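Local coordinates for protein flavin-dependent monooxygenase, oxygenase subunit HsaA (Rhodococcus sp., PDB 2RFQ) that hydroxylates the steroid-derived phenol 3-HSA ortho to its hydroxyl group, using reduced FMN and molecular oxygen, during bacterial cholesterol breakdown, at residues Phe50-Pro55 and Tyr61-Val66. Residues are numbered along the deposited sequence; the frame is centred on the assembly and turned at random.
Sequences FRLLQP and YQADPV
Two backbone N-H groups grip the carbonyl oxygen of Arg-51 from opposite faces of its plane. Tyr-61 N reaches Arg-51 O at 2.9 Å in a nearly straight bond (171°), while Gln-54 N closes the type I turn 51-54 on the same Arg-51 O at 3.1 Å. Two further backbone bonds extend the join: Ala-63 N to Leu-52 O and Gln-62 N to Gln-54 O, each 2.9 Å long. Ala-63 turns its CB toward segment 50-55, where it lies 3.2 Å from Leu-52 O, a spot suited to a small side chain.

With CG anti to the carbonyl carbon (chi1 -66°), the Tyr-61 ring lies alongside the turn: its CD2 edge is 3.6 Å from Arg-51 O, and CD2 and CE2 also touch Arg-51 CB. Leu-52 adds CD2 at 4.0 Å from Tyr-61 CD2, and the Leu-52 side chain also packs on Phe-68 and Ala-71 of helix 65-76. The hydroxyl of Tyr-61 is hydrogen-bonded to Glu-11, so the residue pairs an apolar ring side with a polar end. Arg-51 and Gln-54 send their polar ends to Thr-112, and Gln-62 OE1 accepts from Glu-56 N within the intervening loop.

Asp-64 N-caps helix 65-76 by accepting from Val-66 N, and Pro-65 suits the first turn, where a backbone N-H would have no acceptor within the helix, so the missing hydrogen costs nothing.

Backbone bonds thus pin the loop between helices 38-47 and 65-76 back on itself in the acyl-CoA dehydrogenase-like N-terminal domain, which implies a hold set mainly by main-chain geometry, with apolar and polar side chains adding to it.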
ATOM      1  N   PHE A  50     -37.051   5.581   9.974  1.00  8.27           N
ATOM      2  CA  PHE A  50     -36.678   5.929  11.357  1.00  8.65           C
ATOM      3  C   PHE A  50     -37.286   4.949  12.367  1.00  8.71           C
ATOM      4  O   PHE A  50     -36.753   4.786  13.463  1.00  8.68           O
ATOM      5  CB  PHE A  50     -37.012   7.382  11.690  1.00  8.61           C
ATOM      6  CG  PHE A  50     -36.200   8.370  10.887  1.00  8.28           C
ATOM      7  CD1 PHE A  50     -34.824   8.456  11.074  1.00  9.02           C
ATOM      8  CD2 PHE A  50     -36.811   9.164   9.923  1.00  8.79           C
ATOM      9  CE1 PHE A  50     -34.044   9.333  10.296  1.00 11.94           C
ATOM     10  CE2 PHE A  50     -36.039  10.058   9.132  1.00  8.84           C
ATOM     11  CZ  PHE A  50     -34.667  10.137   9.336  1.00  9.70           C
ATOM     12  N   ARG A  51     -38.359   4.272  11.963  1.00  9.41           N
ATOM     13  CA  ARG A  51     -38.992   3.272  12.835  1.00  8.80           C
ATOM     14  C   ARG A  51     -38.249   1.936  12.874  1.00  9.04           C
ATOM     15  O   ARG A  51     -38.584   1.077  13.686  1.00  8.03           O
ATOM     16  CB  ARG A  51     -40.445   3.015  12.391  1.00  9.34           C
ATOM     17  CG  ARG A  51     -41.303   4.249  12.442  1.00 10.57           C
ATOM     18  CD  ARG A  51     -42.760   3.834  12.261  1.00 12.50           C
ATOM     19  NE  ARG A  51     -43.688   4.920  12.561  1.00 16.27           N
ATOM     20  CZ  ARG A  51     -44.062   5.307  13.785  1.00 18.84           C
ATOM     21  NH1 ARG A  51     -43.568   4.719  14.888  1.00 18.61           N
ATOM     22  NH2 ARG A  51     -44.941   6.297  13.907  1.00 19.01           N
ATOM     23  N   LEU A  52     -37.245   1.756  12.014  1.00  8.83           N
ATOM     24  CA  LEU A  52     -36.599   0.447  11.901  1.00  8.49           C
ATOM     25  C   LEU A  52     -36.096  -0.133  13.231  1.00  8.56           C
ATOM     26  O   LEU A  52     -36.389  -1.291  13.521  1.00  8.60           O
ATOM     27  CB  LEU A  52     -35.477   0.453  10.866  1.00  8.96           C
ATOM     28  CG  LEU A  52     -35.957   0.359   9.418  1.00  8.04           C
ATOM     29  CD1 LEU A  52     -34.757   0.548   8.471  1.00  8.37           C
ATOM     30  CD2 LEU A  52     -36.651  -0.964   9.132  1.00  9.01           C
ATOM     31  N   LEU A  53     -35.348   0.650  14.014  1.00  7.58           N
ATOM     32  CA  LEU A  53     -34.861   0.153  15.317  1.00  8.43           C
ATOM     33  C   LEU A  53     -35.707   0.644  16.508  1.00  8.51           C
ATOM     34  O   LEU A  53     -35.313   0.475  17.676  1.00  8.78           O
ATOM     35  CB  LEU A  53     -33.380   0.489  15.533  1.00  9.06           C
ATOM     36  CG  LEU A  53     -32.429  -0.130  14.494  1.00  8.58           C
ATOM     37  CD1 LEU A  53     -31.013   0.287  14.823  1.00 11.98           C
ATOM     38  CD2 LEU A  53     -32.511  -1.656  14.452  1.00 11.00           C
ATOM     39  N   GLN A  54     -36.837   1.285  16.204  1.00  8.61           N
ATOM     40  CA  GLN A  54     -37.763   1.743  17.246  1.00  8.68           C
ATOM     41  C   GLN A  54     -38.578   0.558  17.805  1.00  8.56           C
ATOM     42  O   GLN A  54     -38.895  -0.363  17.058  1.00  8.82           O
ATOM     43  CB  GLN A  54     -38.689   2.808  16.665  1.00  9.17           C
ATOM     44  CG  GLN A  54     -39.645   3.427  17.664  1.00 10.60           C
ATOM     45  CD  GLN A  54     -40.505   4.497  17.019  1.00 13.12           C
ATOM     46  OE1 GLN A  54     -40.970   4.324  15.894  1.00 15.02           O
ATOM     47  NE2 GLN A  54     -40.735   5.600  17.728  1.00 12.12           N
ATOM     48  N   PRO A  55     -38.837   0.546  19.126  1.00  9.35           N
ATOM     49  CA  PRO A  55     -39.603  -0.575  19.730  1.00  9.26           C
ATOM     50  C   PRO A  55     -41.013  -0.755  19.178  1.00 10.46           C
ATOM     51  O   PRO A  55     -41.665   0.218  18.754  1.00 10.97           O
ATOM     52  CB  PRO A  55     -39.614  -0.236  21.235  1.00 10.21           C
ATOM     53  CG  PRO A  55     -38.330   0.584  21.419  1.00  9.56           C
ATOM     54  CD  PRO A  55     -38.306   1.457  20.168  1.00  8.96           C
ATOM     55  N   TYR A  61     -40.362  -1.191  14.162  1.00  8.46           N
ATOM     56  CA  TYR A  61     -40.092  -2.528  13.637  1.00  8.87           C
ATOM     57  C   TYR A  61     -39.198  -3.371  14.534  1.00  8.26           C
ATOM     58  O   TYR A  61     -39.125  -4.582  14.330  1.00  8.40           O
ATOM     59  CB  TYR A  61     -39.409  -2.453  12.262  1.00  9.55           C
ATOM     60  CG  TYR A  61     -40.258  -1.878  11.148  1.00 10.75           C
ATOM     61  CD1 TYR A  61     -41.054  -2.704  10.351  1.00  8.71           C
ATOM     62  CD2 TYR A  61     -40.219  -0.509  10.855  1.00 10.79           C
ATOM     63  CE1 TYR A  61     -41.819  -2.173   9.297  1.00  9.74           C
ATOM     64  CE2 TYR A  61     -40.976   0.025   9.813  1.00 10.22           C
ATOM     65  CZ  TYR A  61     -41.770  -0.811   9.033  1.00 11.77           C
ATOM     66  OH  TYR A  61     -42.537  -0.283   8.013  1.00 12.74           O
ATOM     67  N   GLN A  62     -38.507  -2.739  15.491  1.00  7.63           N
ATOM     68  CA  GLN A  62     -37.453  -3.429  16.277  1.00  7.81           C
ATOM     69  C   GLN A  62     -36.716  -4.489  15.452  1.00  8.83           C
ATOM     70  O   GLN A  62     -36.655  -5.679  15.798  1.00  9.11           O
ATOM     71  CB  GLN A  62     -37.991  -3.997  17.597  1.00  8.51           C
ATOM     72  CG  GLN A  62     -39.263  -4.816  17.467  1.00  8.29           C
ATOM     73  CD  GLN A  62     -39.831  -5.181  18.813  1.00  9.09           C
ATOM     74  OE1 GLN A  62     -39.885  -4.345  19.731  1.00  9.01           O
ATOM     75  NE2 GLN A  62     -40.264  -6.448  18.953  1.00  9.38           N
ATOM     76  N   ALA A  63     -36.158  -4.027  14.337  1.00  8.75           N
ATOM     77  CA  ALA A  63     -35.760  -4.879  13.230  1.00  9.23           C
ATOM     78  C   ALA A  63     -34.454  -5.609  13.485  1.00  8.98           C
ATOM     79  O   ALA A  63     -33.663  -5.196  14.338  1.00 10.18           O
ATOM     80  CB  ALA A  63     -35.622  -4.030  11.961  1.00 10.33           C
ATOM     81  N   ASP A  64     -34.240  -6.686  12.735  1.00  9.17           N
ATOM     82  CA  ASP A  64     -32.900  -7.245  12.492  1.00  8.72           C
ATOM     83  C   ASP A  64     -31.953  -6.071  12.170  1.00  8.17           C
ATOM     84  O   ASP A  64     -32.218  -5.287  11.263  1.00  8.26           O
ATOM     85  CB  ASP A  64     -33.039  -8.186  11.278  1.00  8.78           C
ATOM     86  CG  ASP A  64     -31.761  -8.931  10.922  1.00 10.19           C
ATOM     87  OD1 ASP A  64     -30.641  -8.473  11.238  1.00  8.75           O
ATOM     88  OD2 ASP A  64     -31.915 -10.001  10.308  1.00 12.40           O
ATOM     89  N   PRO A  65     -30.858  -5.914  12.937  1.00  7.21           N
ATOM     90  CA  PRO A  65     -29.973  -4.760  12.712  1.00  7.44           C
ATOM     91  C   PRO A  65     -29.354  -4.735  11.331  1.00  7.41           C
ATOM     92  O   PRO A  65     -29.031  -3.646  10.844  1.00  7.61           O
ATOM     93  CB  PRO A  65     -28.912  -4.867  13.835  1.00  7.21           C
ATOM     94  CG  PRO A  65     -28.975  -6.316  14.258  1.00  7.25           C
ATOM     95  CD  PRO A  65     -30.408  -6.759  14.058  1.00  7.59           C
ATOM     96  N   VAL A  66     -29.228  -5.900  10.682  1.00  7.39           N
ATOM     97  CA  VAL A  66     -28.682  -5.914   9.312  1.00  7.61           C
ATOM     98  C   VAL A  66     -29.635  -5.163   8.370  1.00  7.78           C
ATOM     99  O   VAL A  66     -29.200  -4.485   7.456  1.00  7.88           O
ATOM    100  CB  VAL A  66     -28.335  -7.315   8.799  1.00  7.49           C
ATOM    101  CG1 VAL A  66     -27.893  -7.254   7.326  1.00  8.05           C
ATOM    102  CG2 VAL A  66     -27.208  -7.911   9.666  1.00  9.31           C
TER